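Local coordinates for C2 domain protein (Ramazzottius varieornatus, PDB 7DF2) that binds calcium ions through the loops of a C2 domain, although its wider role in this tardigrade is not established, at residues D66-F75 with N94-P105; T52-D63 with D134-I143. All blocks are in the same frame, centred on the assembly; numbering follows the deposited sequence.

Contact 1 (D66-F75 with N94-P105). With CA (calcium ion), chain E; CA (calcium ion), chain D.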
loop_
_atom_site.group_PDB
_atom_site.type_symbol
_atom_site.label_atom_id
_atom_site.label_comp_id
_atom_site.label_asym_id
_atom_site.label_seq_id
_atom_site.Cartn_x
_atom_site.Cartn_y
_atom_site.Cartn_z
ATOM N N ASP A 66 -15.222 20.509 9.519
ATOM C CA ASP A 66 -15.770 19.484 8.642
ATOM C C ASP A 66 -14.818 18.292 8.639
ATOM O O ASP A 66 -13.829 18.263 9.376
ATOM C CB ASP A 66 -16.030 20.055 7.241
ATOM C CG ASP A 66 -14.897 20.941 6.751
ATOM O OD1 ASP A 66 -13.783 20.424 6.533
ATOM O OD2 ASP A 66 -15.109 22.162 6.595
ATOM N N LYS A 67 -15.137 17.290 7.821
ATOM C CA LYS A 67 -14.458 16.003 7.882
ATOM C C LYS A 67 -13.192 15.988 7.023
ATOM O O LYS A 67 -12.861 16.950 6.323
ATOM C CB LYS A 67 -15.413 14.885 7.459
ATOM C CG LYS A 67 -16.575 14.681 8.427
ATOM C CD LYS A 67 -17.383 13.451 8.052
ATOM C CE LYS A 67 -18.876 13.738 8.005
ATOM N NZ LYS A 67 -19.504 13.170 6.772
ATOM N N CYS A 68 -12.448 14.880 7.104
ATOM C CA CYS A 68 -11.206 14.784 6.347
ATOM C C CYS A 68 -11.505 14.766 4.848
ATOM O O CYS A 68 -12.567 14.330 4.405
ATOM C CB CYS A 68 -10.404 13.527 6.712
ATOM S SG CYS A 68 -9.934 13.286 8.466
ATOM N N ASP A 69 -10.538 15.242 4.067
ATOM C CA ASP A 69 -10.621 15.304 2.603
ATOM C C ASP A 69 -9.502 14.440 2.045
ATOM O O ASP A 69 -8.471 14.951 1.584
ATOM C CB ASP A 69 -10.527 16.740 2.104
ATOM C CG ASP A 69 -11.365 17.659 2.933
ATOM O OD1 ASP A 69 -12.576 17.387 3.018
ATOM O OD2 ASP A 69 -10.808 18.594 3.557
ATOM N N PRO A 70 -9.666 13.118 2.093
ATOM C CA PRO A 70 -8.516 12.227 1.922
ATOM C C PRO A 70 -8.087 12.101 0.468
ATOM O O PRO A 70 -8.909 11.951 -0.443
ATOM C CB PRO A 70 -9.021 10.890 2.470
ATOM C CG PRO A 70 -10.495 10.944 2.239
ATOM C CD PRO A 70 -10.890 12.377 2.434
ATOM N N LYS A 71 -6.783 12.201 0.261
ATOM C CA LYS A 71 -6.131 11.713 -0.943
ATOM C C LYS A 71 -5.288 10.532 -0.493
ATOM O O LYS A 71 -4.409 10.685 0.365
ATOM C CB LYS A 71 -5.264 12.785 -1.611
ATOM C CG LYS A 71 -4.566 12.274 -2.892
ATOM C CD LYS A 71 -3.853 13.417 -3.634
ATOM C CE LYS A 71 -3.123 12.895 -4.873
ATOM N NZ LYS A 71 -2.401 13.978 -5.608
ATOM N N ILE A 72 -5.576 9.356 -1.037
ATOM C CA ILE A 72 -4.963 8.114 -0.584
ATOM C C ILE A 72 -4.238 7.495 -1.765
ATOM O O ILE A 72 -4.839 7.285 -2.822
ATOM C CB ILE A 72 -6.019 7.153 -0.004
ATOM C CG1 ILE A 72 -6.724 7.826 1.178
ATOM C CG2 ILE A 72 -5.368 5.838 0.431
ATOM C CD1 ILE A 72 -7.943 7.059 1.727
ATOM N N ILE A 73 -2.949 7.216 -1.593
ATOM C CA ILE A 73 -2.107 6.711 -2.673
ATOM C C ILE A 73 -1.403 5.445 -2.202
ATOM O O ILE A 73 -1.174 5.248 -1.005
ATOM C CB ILE A 73 -1.077 7.770 -3.140
ATOM C CG1 ILE A 73 -0.058 8.051 -2.030
ATOM C CG2 ILE A 73 -1.784 9.073 -3.531
ATOM C CD1 ILE A 73 0.943 9.144 -2.403
ATOM N N ALA A 74 -1.075 4.566 -3.153
ATOM C CA ALA A 74 -0.553 3.245 -2.823
ATOM C C ALA A 74 0.532 2.823 -3.804
ATOM O O ALA A 74 0.577 3.268 -4.955
ATOM C CB ALA A 74 -1.661 2.181 -2.814
ATOM N N PHE A 75 1.404 1.933 -3.329
ATOM C CA PHE A 75 2.510 1.425 -4.133
ATOM C C PHE A 75 2.951 0.074 -3.584
ATOM O O PHE A 75 2.985 -0.116 -2.365
ATOM C CB PHE A 75 3.673 2.427 -4.115
ATOM C CG PHE A 75 4.774 2.109 -5.095
ATOM C CD1 PHE A 75 4.660 2.484 -6.428
ATOM C CD2 PHE A 75 5.925 1.456 -4.676
ATOM C CE1 PHE A 75 5.680 2.209 -7.330
ATOM C CE2 PHE A 75 6.944 1.176 -5.573
ATOM C CZ PHE A 75 6.814 1.552 -6.901
ATOM N N ASN A 94 5.267 8.610 -7.623
ATOM C CA ASN A 94 5.177 7.333 -8.318
ATOM C C ASN A 94 4.097 6.419 -7.755
ATOM O O ASN A 94 3.835 5.361 -8.342
ATOM C CB ASN A 94 6.527 6.615 -8.282
ATOM C CG ASN A 94 7.626 7.427 -8.949
ATOM O OD1 ASN A 94 8.789 7.380 -8.545
ATOM N ND2 ASN A 94 7.253 8.200 -9.962
ATOM N N TYR A 95 3.477 6.786 -6.637
ATOM C CA TYR A 95 2.371 5.992 -6.122
ATOM C C TYR A 95 1.160 6.110 -7.046
ATOM O O TYR A 95 1.045 7.036 -7.856
ATOM C CB TYR A 95 1.964 6.452 -4.718
ATOM C CG TYR A 95 2.892 6.112 -3.574
ATOM C CD1 TYR A 95 4.259 6.388 -3.626
ATOM C CD2 TYR A 95 2.378 5.554 -2.403
ATOM C CE1 TYR A 95 5.096 6.097 -2.536
ATOM C CE2 TYR A 95 3.199 5.267 -1.321
ATOM C CZ TYR A 95 4.551 5.542 -1.390
ATOM O OH TYR A 95 5.337 5.232 -0.306
ATOM N N ILE A 96 0.228 5.176 -6.894
ATOM C CA ILE A 96 -1.037 5.192 -7.627
ATOM C C ILE A 96 -2.107 5.828 -6.748
ATOM O O ILE A 96 -2.312 5.392 -5.607
ATOM C CB ILE A 96 -1.453 3.767 -8.030
ATOM C CG1 ILE A 96 -0.305 3.040 -8.741
ATOM C CG2 ILE A 96 -2.760 3.794 -8.843
ATOM C CD1 ILE A 96 0.199 3.750 -9.956
ATOM N N THR A 97 -2.819 6.830 -7.273
ATOM C CA THR A 97 -3.902 7.458 -6.515
ATOM C C THR A 97 -5.138 6.560 -6.538
ATOM O O THR A 97 -5.641 6.209 -7.612
ATOM C CB THR A 97 -4.239 8.843 -7.069
ATOM O OG1 THR A 97 -3.076 9.671 -7.036
ATOM C CG2 THR A 97 -5.309 9.522 -6.227
ATOM N N LEU A 98 -5.624 6.187 -5.354
ATOM C CA LEU A 98 -6.818 5.367 -5.211
ATOM C C LEU A 98 -8.059 6.166 -4.847
ATOM O O LEU A 98 -9.157 5.838 -5.313
ATOM C CB LEU A 98 -6.601 4.294 -4.143
ATOM C CG LEU A 98 -5.346 3.443 -4.284
ATOM C CD1 LEU A 98 -5.294 2.404 -3.174
ATOM C CD2 LEU A 98 -5.293 2.774 -5.641
ATOM N N VAL A 99 -7.913 7.184 -3.998
ATOM C CA VAL A 99 -9.013 8.006 -3.516
ATOM C C VAL A 99 -8.572 9.459 -3.577
ATOM O O VAL A 99 -7.445 9.791 -3.191
ATOM C CB VAL A 99 -9.416 7.623 -2.076
ATOM C CG1 VAL A 99 -10.539 8.520 -1.576
ATOM C CG2 VAL A 99 -9.789 6.135 -2.010
ATOM N N ASP A 100 -9.460 10.334 -4.044
ATOM C CA ASP A 100 -9.202 11.779 -3.979
ATOM C C ASP A 100 -10.550 12.449 -3.727
ATOM O O ASP A 100 -11.261 12.807 -4.676
ATOM C CB ASP A 100 -8.535 12.282 -5.251
ATOM C CG ASP A 100 -7.953 13.669 -5.091
ATOM O OD1 ASP A 100 -8.337 14.342 -4.121
ATOM O OD2 ASP A 100 -7.118 14.083 -5.925
ATOM N N ALA A 101 -10.896 12.612 -2.448
ATOM C CA ALA A 101 -12.277 12.894 -2.069
ATOM C C ALA A 101 -12.345 13.992 -1.023
ATOM O O ALA A 101 -11.334 14.411 -0.448
ATOM C CB ALA A 101 -12.978 11.636 -1.541
ATOM N N ASN A 102 -13.577 14.426 -0.747
ATOM C CA ASN A 102 -13.822 15.541 0.157
ATOM C C ASN A 102 -14.858 15.180 1.211
ATOM O O ASN A 102 -15.886 14.560 0.906
ATOM C CB ASN A 102 -14.281 16.781 -0.629
ATOM C CG ASN A 102 -13.188 17.338 -1.508
ATOM O OD1 ASN A 102 -12.172 17.839 -1.016
ATOM N ND2 ASN A 102 -13.377 17.245 -2.819
ATOM N N ASN A 103 -14.561 15.577 2.450
ATOM C CA ASN A 103 -15.440 15.441 3.612
ATOM C C ASN A 103 -16.041 14.040 3.705
ATOM O O ASN A 103 -17.256 13.844 3.707
ATOM C CB ASN A 103 -16.510 16.532 3.596
ATOM C CG ASN A 103 -15.896 17.915 3.719
ATOM O OD1 ASN A 103 -15.065 18.142 4.595
ATOM N ND2 ASN A 103 -16.264 18.829 2.820
ATOM N N THR A 104 -15.153 13.059 3.816
ATOM C CA THR A 104 -15.569 11.664 3.853
ATOM C C THR A 104 -15.803 11.216 5.289
ATOM O O THR A 104 -15.321 11.846 6.233
ATOM C CB THR A 104 -14.500 10.781 3.208
ATOM O OG1 THR A 104 -13.263 10.942 3.910
ATOM C CG2 THR A 104 -14.289 11.151 1.741
ATOM N N PRO A 105 -16.536 10.121 5.493
ATOM C CA PRO A 105 -16.614 9.523 6.831
ATOM C C PRO A 105 -15.228 9.127 7.316
ATOM O O PRO A 105 -14.292 8.966 6.529
ATOM C CB PRO A 105 -17.500 8.285 6.625
ATOM C CG PRO A 105 -18.253 8.563 5.377
ATOM C CD PRO A 105 -17.345 9.377 4.507
HETATM CA CA CA E . -12.878 18.890 5.047
HETATM CA CA CA D . -8.955 19.426 4.703
HETATM O O HOH W 1 -13.320 12.172 8.159
HETATM O O HOH W 2 -5.015 13.743 -7.498
HETATM O O HOH W 3 -9.868 21.565 4.054
HETATM O O HOH W 4 -13.277 20.665 3.406
#
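Ile-72 and Val-99 face each other in the antiparallel ladder of strands 70-75 and 96-100, part of a C2-type beta-sandwich, and mark a classic beta bulge. Leu-98 N gives to Ile-72 O at 2.9 Å, nearly in line with the C=O; Val-99 N reaches the same oxygen at 3.3 Å, on a lone pair. Within the bulge the Ile-72 and Val-99 side chains lie side by side, pointing the same way, with Ile-72 CB 4.0 Å from Val-99 CB, and both touch Ile-110 of strand 107-119. Ala-74 CB, on this face too, meets Leu-98 CD1.

The other face carries Ile-73, which crosses Tyr-95 at about a right angle. Its CG1 sits between backbone N and carbonyl carbon (chi1 67°), laying it 3.5 Å from Tyr-95 CD2 and turning CG2 to Thr-97 OG1. Over one face of the tyrosine ring, near its centre, stands Phe-75 CB. Replacing Ile-73 with an alanine would probably open a gap beside the Tyr-95 ring and leave Thr-97 OG1 without the methyl, Ile-73 CG2, against it.

At the calcium end, Thr-104 OG1 reaches the Pro-70 ring at CD, 3.1 Å away. Asp-66, the Lys-67 carbonyl, Asp-69 and Asn-103 help ligate one ion. Asp-69 OD1 binds this calcium and, through its anti lone pair, accepts Asn-103 N at 2.7 Å, while Asp-69 OD2 bridges to a second calcium at 2.3 Å.

Contact 2 (T52-D63 with D134-I143); sequences TQGKSHTGLPCD and DKDGLNDDKI. With CA (calcium ion), chain C; CA (calcium ion), chain D; CA (calcium ion), chain E.
Asp-141 meets Ser-56 and a calcium ion with its two carboxylate oxygens, joining the 52-63 loop to the 134-143 hairpin in the calcium-binding end of a C2 domain. The bond to CB points toward the loop, and with CG trans to the backbone N (chi1 -179°) the carboxylate is set between Ser-56 and the ion. CB lies 3.8 Å from the ion, behind the ligating oxygen, and CG stands near Ser-56 OG. OD1 accepts the Ser-56 hydroxyl at 2.6 Å from OG, approached from above the carboxylate plane. OD2 binds the calcium at 2.5 Å and has Cys-62 O as a fellow ligand. The serine thus restrains the rotation of a carboxylate that the metal also holds.

Around that ion gather Asp-63 OD1, Asp-134 OD2 and both oxygens of Asp-136, with a water. Asp-63 spans all three ions: OD1 bridges the first and second, OD2 the second and third. Oxygens packed this closely would probably repel one another without the cations between them.

Farther down, His-57 N donates to Lys-142 O at 3.0 Å. The imidazole is sandwiched, Lys-142 CD over one face and Thr-58 CG2 over the opposite one, while the lysine amine goes on to Asp-176 and Glu-175. Ile-143 CG2 packs on Thr-52 CG2 and Lys-55 O, its CG1 near Cys-62 SG.

No helix takes part: the loop, running from strand 41-51 toward strand 70-77, meets Asp-134, Asp-136 and Asp-141 to Ile-143 on the paired strands 121-136 and 139-150, which a type II' turn from Asp-136 to Asn-139 joins.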
loop_
_atom_site.group_PDB
_atom_site.type_symbol
_atom_site.label_atom_id
_atom_site.label_comp_id
_atom_site.label_asym_id
_atom_site.label_seq_id
_atom_site.Cartn_x
_atom_site.Cartn_y
_atom_site.Cartn_z
ATOM N N THR A 52 -9.278 6.689 9.277
ATOM C CA THR A 52 -8.516 7.859 9.706
ATOM C C THR A 52 -8.824 8.253 11.144
ATOM O O THR A 52 -8.080 9.054 11.728
ATOM C CB THR A 52 -8.833 9.067 8.835
ATOM O OG1 THR A 52 -10.183 9.474 9.099
ATOM C CG2 THR A 52 -8.682 8.751 7.339
ATOM N N GLN A 53 -9.925 7.743 11.700
ATOM C CA GLN A 53 -10.471 8.192 12.980
ATOM C C GLN A 53 -10.745 9.693 12.998
ATOM O O GLN A 53 -10.891 10.297 14.073
ATOM C CB GLN A 53 -9.549 7.805 14.143
ATOM C CG GLN A 53 -9.178 6.327 14.169
ATOM C CD GLN A 53 -8.419 5.960 15.415
ATOM O OE1 GLN A 53 -7.293 6.415 15.612
ATOM N NE2 GLN A 53 -9.023 5.126 16.269
ATOM N N GLY A 54 -10.823 10.295 11.816
ATOM C CA GLY A 54 -11.030 11.718 11.678
ATOM C C GLY A 54 -9.850 12.581 12.039
ATOM O O GLY A 54 -10.029 13.789 12.208
ATOM N N LYS A 55 -8.646 12.013 12.138
ATOM C CA LYS A 55 -7.522 12.731 12.720
ATOM C C LYS A 55 -6.311 12.755 11.798
ATOM O O LYS A 55 -6.041 11.805 11.054
ATOM C CB LYS A 55 -7.122 12.096 14.045
ATOM C CG LYS A 55 -8.196 12.242 15.120
ATOM C CD LYS A 55 -7.798 11.507 16.393
ATOM C CE LYS A 55 -8.917 11.567 17.427
ATOM N NZ LYS A 55 -8.491 10.966 18.729
ATOM N N SER A 56 -5.556 13.844 11.909
ATOM C CA SER A 56 -4.232 13.972 11.340
ATOM C C SER A 56 -3.244 13.185 12.201
ATOM O O SER A 56 -3.568 12.745 13.305
ATOM C CB SER A 56 -3.830 15.442 11.300
ATOM O OG SER A 56 -4.667 16.179 10.432
ATOM N N HIS A 57 -2.005 13.051 11.717
ATOM C CA HIS A 57 -1.020 12.258 12.449
ATOM C C HIS A 57 -0.699 12.851 13.820
ATOM O O HIS A 57 -0.209 12.123 14.694
ATOM C CB HIS A 57 0.267 12.126 11.639
ATOM C CG HIS A 57 1.040 13.399 11.528
ATOM N ND1 HIS A 57 2.185 13.641 12.259
ATOM C CD2 HIS A 57 0.831 14.506 10.776
ATOM C CE1 HIS A 57 2.652 14.839 11.952
ATOM N NE2 HIS A 57 1.849 15.384 11.053
ATOM N N THR A 58 -0.956 14.149 14.025
ATOM C CA THR A 58 -0.762 14.779 15.335
ATOM C C THR A 58 -1.806 14.379 16.359
ATOM O O THR A 58 -1.637 14.702 17.546
ATOM C CB THR A 58 -0.824 16.301 15.198
ATOM O OG1 THR A 58 -2.095 16.632 14.630
ATOM C CG2 THR A 58 0.291 16.811 14.294
ATOM N N GLY A 59 -2.912 13.775 15.939
ATOM C CA GLY A 59 -4.039 13.572 16.823
ATOM C C GLY A 59 -5.080 14.671 16.792
ATOM O O GLY A 59 -6.173 14.476 17.352
ATOM N N LEU A 60 -4.776 15.818 16.175
ATOM C CA LEU A 60 -5.784 16.832 15.911
ATOM C C LEU A 60 -6.770 16.322 14.865
ATOM O O LEU A 60 -6.444 15.437 14.068
ATOM C CB LEU A 60 -5.138 18.117 15.406
ATOM C CG LEU A 60 -4.283 18.936 16.372
ATOM C CD1 LEU A 60 -3.648 20.108 15.607
ATOM C CD2 LEU A 60 -5.117 19.434 17.533
ATOM N N PRO A 61 -7.987 16.862 14.839
ATOM C CA PRO A 61 -8.877 16.539 13.719
ATOM C C PRO A 61 -8.271 17.049 12.423
ATOM O O PRO A 61 -7.524 18.033 12.414
ATOM C CB PRO A 61 -10.179 17.274 14.067
ATOM C CG PRO A 61 -9.758 18.384 14.971
ATOM C CD PRO A 61 -8.584 17.851 15.760
ATOM N N CYS A 62 -8.582 16.355 11.322
ATOM C CA CYS A 62 -8.108 16.809 10.014
ATOM C C CYS A 62 -8.447 18.270 9.787
ATOM O O CYS A 62 -7.567 19.086 9.498
ATOM C CB CYS A 62 -8.736 15.980 8.896
ATOM S SG CYS A 62 -8.169 14.300 8.819
ATOM N N ASP A 63 -9.727 18.611 9.932
ATOM C CA ASP A 63 -10.230 19.972 9.801
ATOM C C ASP A 63 -11.059 20.293 11.033
ATOM O O ASP A 63 -11.571 19.393 11.698
ATOM C CB ASP A 63 -11.098 20.129 8.543
ATOM C CG ASP A 63 -10.313 19.906 7.261
ATOM O OD1 ASP A 63 -9.098 20.211 7.247
ATOM O OD2 ASP A 63 -10.911 19.433 6.267
ATOM N N ASP A 134 -4.853 14.646 4.235
ATOM C CA ASP A 134 -6.051 15.469 4.150
ATOM C C ASP A 134 -5.709 16.683 3.296
ATOM O O ASP A 134 -4.749 17.402 3.593
ATOM C CB ASP A 134 -6.501 15.895 5.551
ATOM C CG ASP A 134 -7.429 17.098 5.525
ATOM O OD1 ASP A 134 -8.454 17.025 4.835
ATOM O OD2 ASP A 134 -7.136 18.120 6.184
ATOM N N LYS A 135 -6.470 16.900 2.227
ATOM C CA LYS A 135 -6.229 18.070 1.394
ATOM C C LYS A 135 -6.698 19.327 2.115
ATOM O O LYS A 135 -7.818 19.376 2.635
ATOM C CB LYS A 135 -6.954 17.934 0.057
ATOM C CG LYS A 135 -6.407 16.839 -0.829
ATOM C CD LYS A 135 -7.161 16.797 -2.148
ATOM C CE LYS A 135 -8.637 16.521 -1.920
ATOM N NZ LYS A 135 -8.858 15.135 -1.426
ATOM N N ASP A 136 -5.837 20.336 2.143
ATOM C CA ASP A 136 -6.160 21.667 2.653
ATOM C C ASP A 136 -5.868 22.647 1.519
ATOM O O ASP A 136 -4.880 23.390 1.563
ATOM C CB ASP A 136 -5.329 22.014 3.917
ATOM C CG ASP A 136 -5.822 21.306 5.166
ATOM O OD1 ASP A 136 -6.992 20.892 5.203
ATOM O OD2 ASP A 136 -5.026 21.190 6.129
ATOM N N GLY A 137 -6.702 22.608 0.487
ATOM C CA GLY A 137 -6.434 23.372 -0.719
ATOM C C GLY A 137 -5.118 22.961 -1.342
ATOM O O GLY A 137 -4.905 21.795 -1.688
ATOM N N LEU A 138 -4.197 23.922 -1.470
ATOM C CA LEU A 138 -2.890 23.650 -2.051
ATOM C C LEU A 138 -1.961 22.906 -1.111
ATOM O O LEU A 138 -0.886 22.486 -1.547
ATOM C CB LEU A 138 -2.210 24.958 -2.461
ATOM C CG LEU A 138 -2.973 25.796 -3.483
ATOM C CD1 LEU A 138 -2.196 27.076 -3.764
ATOM C CD2 LEU A 138 -3.173 24.995 -4.744
ATOM N N ASN A 139 -2.330 22.746 0.156
ATOM C CA ASN A 139 -1.429 22.205 1.161
ATOM C C ASN A 139 -1.920 20.848 1.641
ATOM O O ASN A 139 -3.124 20.577 1.667
ATOM C CB ASN A 139 -1.300 23.179 2.328
ATOM C CG ASN A 139 -0.737 24.520 1.889
ATOM O OD1 ASN A 139 -1.366 25.556 2.073
ATOM N ND2 ASN A 139 0.441 24.493 1.264
ATOM N N ASP A 140 -0.965 19.990 1.978
ATOM C CA ASP A 140 -1.228 18.645 2.467
ATOM C C ASP A 140 -1.202 18.651 3.986
ATOM O O ASP A 140 -0.391 19.346 4.597
ATOM C CB ASP A 140 -0.178 17.655 1.961
ATOM C CG ASP A 140 -0.289 17.380 0.480
ATOM O OD1 ASP A 140 -1.258 17.850 -0.149
ATOM O OD2 ASP A 140 0.600 16.680 -0.049
ATOM N N ASP A 141 -2.067 17.846 4.584
ATOM C CA ASP A 141 -2.188 17.697 6.035
ATOM C C ASP A 141 -2.069 16.194 6.274
ATOM O O ASP A 141 -3.020 15.457 6.011
ATOM C CB ASP A 141 -3.536 18.269 6.492
ATOM C CG ASP A 141 -3.775 18.185 7.985
ATOM O OD1 ASP A 141 -3.121 17.392 8.696
ATOM O OD2 ASP A 141 -4.679 18.917 8.444
ATOM N N LYS A 142 -0.903 15.731 6.733
ATOM C CA LYS A 142 -0.637 14.292 6.736
ATOM C C LYS A 142 -1.558 13.543 7.697
ATOM O O LYS A 142 -1.713 13.923 8.869
ATOM C CB LYS A 142 0.828 14.023 7.089
ATOM C CG LYS A 142 1.182 12.537 7.216
ATOM C CD LYS A 142 2.577 12.364 7.833
ATOM C CE LYS A 142 3.007 10.909 7.824
ATOM N NZ LYS A 142 4.384 10.768 8.386
ATOM N N ILE A 143 -2.200 12.491 7.183
ATOM C CA ILE A 143 -2.939 11.566 8.032
ATOM C C ILE A 143 -1.950 10.519 8.515
ATOM O O ILE A 143 -1.641 10.466 9.710
ATOM C CB ILE A 143 -4.155 10.967 7.307
ATOM C CG1 ILE A 143 -5.159 12.088 7.052
ATOM C CG2 ILE A 143 -4.820 9.894 8.158
ATOM C CD1 ILE A 143 -6.188 11.754 6.037
HETATM CA CA CA C . -6.715 19.978 7.535
HETATM CA CA CA D . -8.955 19.426 4.703
HETATM CA CA CA E . -12.878 18.890 5.047
HETATM O O HOH W 5 -6.512 21.966 8.861
HETATM O O HOH W 3 -9.868 21.565 4.054
HETATM O O HOH W 4 -13.277 20.665 3.406
#

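Overall arrangement
Contact 1 and contact 2, their centres about 11 Å apart, both reach one sheet, in which strands 70-77 and 121-136 are neighbours. Both are partly buried. Contact 1 runs inward from the metal site as a strand ladder, mixing buried residues such as Ile-72 and Ala-74 with an exposed edge along 96-100, so apolar packing and backbone bonds dominate. Contact 2 sits at the calcium-bearing end, farther from the chain centre; a loop meets a hairpin there, and carboxylates and calcium replace most of the apolar packing. Two calcium ions draw ligands from both. The Cys-62 to Cys-68 disulfide ties the two contacts covalently, and Lys-135 NZ reaches across to Asp-100 and the Ala-101 carbonyl.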